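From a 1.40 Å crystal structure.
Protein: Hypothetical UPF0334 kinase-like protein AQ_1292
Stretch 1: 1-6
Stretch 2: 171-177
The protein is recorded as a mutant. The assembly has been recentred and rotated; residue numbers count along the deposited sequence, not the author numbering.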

# COMPACT_ATOMS: atom_id res chain seq x y z
N MSE A 1 -6.32 7.60 -12.07
CA MSE A 1 -7.03 6.34 -11.69
C MSE A 1 -6.51 5.89 -10.31
O MSE A 1 -5.30 5.74 -10.14
CB MSE A 1 -6.79 5.27 -12.76
CG MSE A 1 -7.29 3.88 -12.44
SE MSE A 1 -9.21 3.75 -12.58
CE MSE A 1 -9.51 4.40 -14.39
N LYS A 2 -7.41 5.72 -9.35
CA LYS A 2 -7.04 5.25 -8.00
C LYS A 2 -7.71 3.90 -7.80
O LYS A 2 -8.95 3.83 -7.85
CB LYS A 2 -7.52 6.20 -6.88
CG LYS A 2 -7.11 7.68 -6.97
CD LYS A 2 -5.62 7.85 -6.73
CE LYS A 2 -5.14 9.30 -6.66
NZ LYS A 2 -5.51 10.10 -7.85
N ILE A 3 -6.93 2.85 -7.62
CA ILE A 3 -7.46 1.51 -7.35
C ILE A 3 -7.24 1.23 -5.87
O ILE A 3 -6.08 1.20 -5.42
CB ILE A 3 -6.70 0.42 -8.18
CG1 ILE A 3 -6.64 0.75 -9.68
CG2 ILE A 3 -7.31 -0.96 -7.91
CD1 ILE A 3 -7.99 0.72 -10.36
N ILE A 4 -8.33 1.03 -5.13
CA ILE A 4 -8.25 0.76 -3.69
C ILE A 4 -8.71 -0.67 -3.48
O ILE A 4 -9.86 -1.02 -3.75
CB ILE A 4 -9.14 1.73 -2.89
CG1 ILE A 4 -8.74 3.18 -3.18
CG2 ILE A 4 -9.03 1.42 -1.39
CD1 ILE A 4 -9.56 4.21 -2.51
N ILE A 5 -7.80 -1.50 -2.97
CA ILE A 5 -8.07 -2.92 -2.73
C ILE A 5 -8.23 -3.14 -1.23
O ILE A 5 -7.36 -2.79 -0.43
CB ILE A 5 -6.93 -3.79 -3.28
CG1 ILE A 5 -6.75 -3.58 -4.78
CG2 ILE A 5 -7.19 -5.28 -2.95
CD1 ILE A 5 -5.38 -4.01 -5.31
N THR A 6 -9.36 -3.72 -0.85
CA THR A 6 -9.63 -4.02 0.55
C THR A 6 -10.05 -5.48 0.68
O THR A 6 -10.21 -6.17 -0.32
CB THR A 6 -10.65 -2.99 1.10
OG1 THR A 6 -10.72 -3.07 2.52
CG2 THR A 6 -12.10 -3.21 0.57
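Stretch 2 171-177: DILSLLE

Stretch 2 holds the end of a helix that begins earlier in the chain, Asp171 to Leu175, followed by Leu176 and Glu177 outside it, and it packs against the strand formed by residues 2-6 at the very start of the same chain. Helix and strand run nearly antiparallel: their N-to-C directions differ by 162°, and their axes approach to 10.0 Å, a spacing bridged by side chains from both stretches. The residues in contact are at least 167 positions apart in sequence, so the two ends of the chain are joined here by the fold alone. No hydrogen bond crosses between them; the contact is apolar, burying 295 Å² over both sides.

Stretch 1 supplies its surface by alternation. Met1, Ile3 and Ile5 direct their CA-to-CB bonds toward stretch 2, while Lys2, Ile4 and Thr6 take no part. Ile172 and Leu175, three positions apart, meet this surface from the helix, and Leu176 meets it from just beyond.

Asp171 is exposed and does not touch the strand, but its carbonyl O accepts the backbone hydrogen bond from Leu175 N at 3.2 Å. Ile172 is the first contact. Its CA-to-CB bond points sideways, yet the branched side chain, in the m, t rotamer, reaches two strand residues: its CD1 lies 4.3 Å from CD1 of Ile5, and its CG2 lies 4.1 Å from CG2 of Ile3. The backbones are close here too, with the CA atoms of Ile172 and Ile3 7.4 Å apart. Leu173 points away and Ser174 is out of reach, as expected of the next two positions around a helix.

Leu175 brings the chain back, its CA-to-CB bond toward the strand. Its CB packs 4.4 Å from CD1 of Ile3 and 4.0 Å from SE of Met1, a selenomethionine whose t, p, p side chain curls so that CE comes within 3.3 Å of Leu175 O.

Leu176 is the first residue to leave helical phi/psi, at -73/160, although its N still bonds to Ile172 O at 3.1 Å. Its CA-to-CB bond points sideways, but the end of the side chain comes nearer: CD2 sits 3.7 Å from CG of Met1 and 4.0 Å from CG1 of Ile3, reaching both residues. Leu176 CA is 6.7 Å from Met1 CA. Glu177, extended and exposed, adds nothing to the contact.

The rule is economical: alternate residues of stretch 1 meet Ile172 and Leu175 of the helix, and Leu176 just after it, with Ile3 touching all three.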

# COMPACT_ATOMS: atom_id res chain seq x y z
N ASP A 171 -9.49 -6.97 -14.68
CA ASP A 171 -10.38 -5.83 -14.48
C ASP A 171 -9.54 -4.60 -14.08
O ASP A 171 -9.68 -3.52 -14.67
CB ASP A 171 -11.44 -6.15 -13.42
CG ASP A 171 -12.29 -7.36 -13.78
OD1 ASP A 171 -12.41 -7.69 -14.98
OD2 ASP A 171 -12.87 -8.07 -12.92
N ILE A 172 -8.67 -4.81 -13.10
CA ILE A 172 -7.77 -3.77 -12.59
C ILE A 172 -6.83 -3.27 -13.69
O ILE A 172 -6.74 -2.06 -13.93
CB ILE A 172 -6.98 -4.29 -11.35
CG1 ILE A 172 -7.93 -4.52 -10.17
CG2 ILE A 172 -5.85 -3.30 -10.97
CD1 ILE A 172 -7.28 -5.23 -8.98
N LEU A 173 -6.17 -4.20 -14.37
CA LEU A 173 -5.19 -3.83 -15.40
C LEU A 173 -5.79 -3.10 -16.61
O LEU A 173 -5.16 -2.20 -17.15
CB LEU A 173 -4.33 -5.02 -15.83
CG LEU A 173 -3.40 -5.57 -14.74
CD1 LEU A 173 -2.70 -6.80 -15.26
CD2 LEU A 173 -2.37 -4.54 -14.26
N SER A 174 -7.02 -3.45 -16.97
CA SER A 174 -7.74 -2.71 -18.01
C SER A 174 -8.03 -1.26 -17.62
O SER A 174 -7.85 -0.34 -18.42
CB SER A 174 -9.05 -3.42 -18.38
OG SER A 174 -9.76 -2.66 -19.35
N LEU A 175 -8.46 -1.06 -16.37
CA LEU A 175 -8.76 0.28 -15.85
C LEU A 175 -7.51 1.15 -15.83
O LEU A 175 -7.58 2.34 -16.15
CB LEU A 175 -9.40 0.20 -14.46
CG LEU A 175 -10.89 -0.18 -14.48
CD1 LEU A 175 -11.34 -0.72 -13.14
CD2 LEU A 175 -11.73 1.02 -14.92
N LEU A 176 -6.38 0.57 -15.45
CA LEU A 176 -5.10 1.22 -15.62
C LEU A 176 -4.82 1.16 -17.13
O LEU A 176 -5.44 0.37 -17.83
CB LEU A 176 -4.03 0.53 -14.76
CG LEU A 176 -4.27 0.50 -13.23
CD1 LEU A 176 -3.37 -0.51 -12.53
CD2 LEU A 176 -4.12 1.89 -12.58
N GLU A 177 -3.94 1.99 -17.67
CA GLU A 177 -3.73 1.89 -19.12
C GLU A 177 -3.04 0.56 -19.46
O GLU A 177 -2.23 0.09 -18.67
CB GLU A 177 -2.93 3.08 -19.66
CG GLU A 177 -3.34 3.51 -21.06
CD GLU A 177 -2.70 4.81 -21.51
OE1 GLU A 177 -1.85 5.36 -20.77
OE2 GLU A 177 -3.04 5.30 -22.62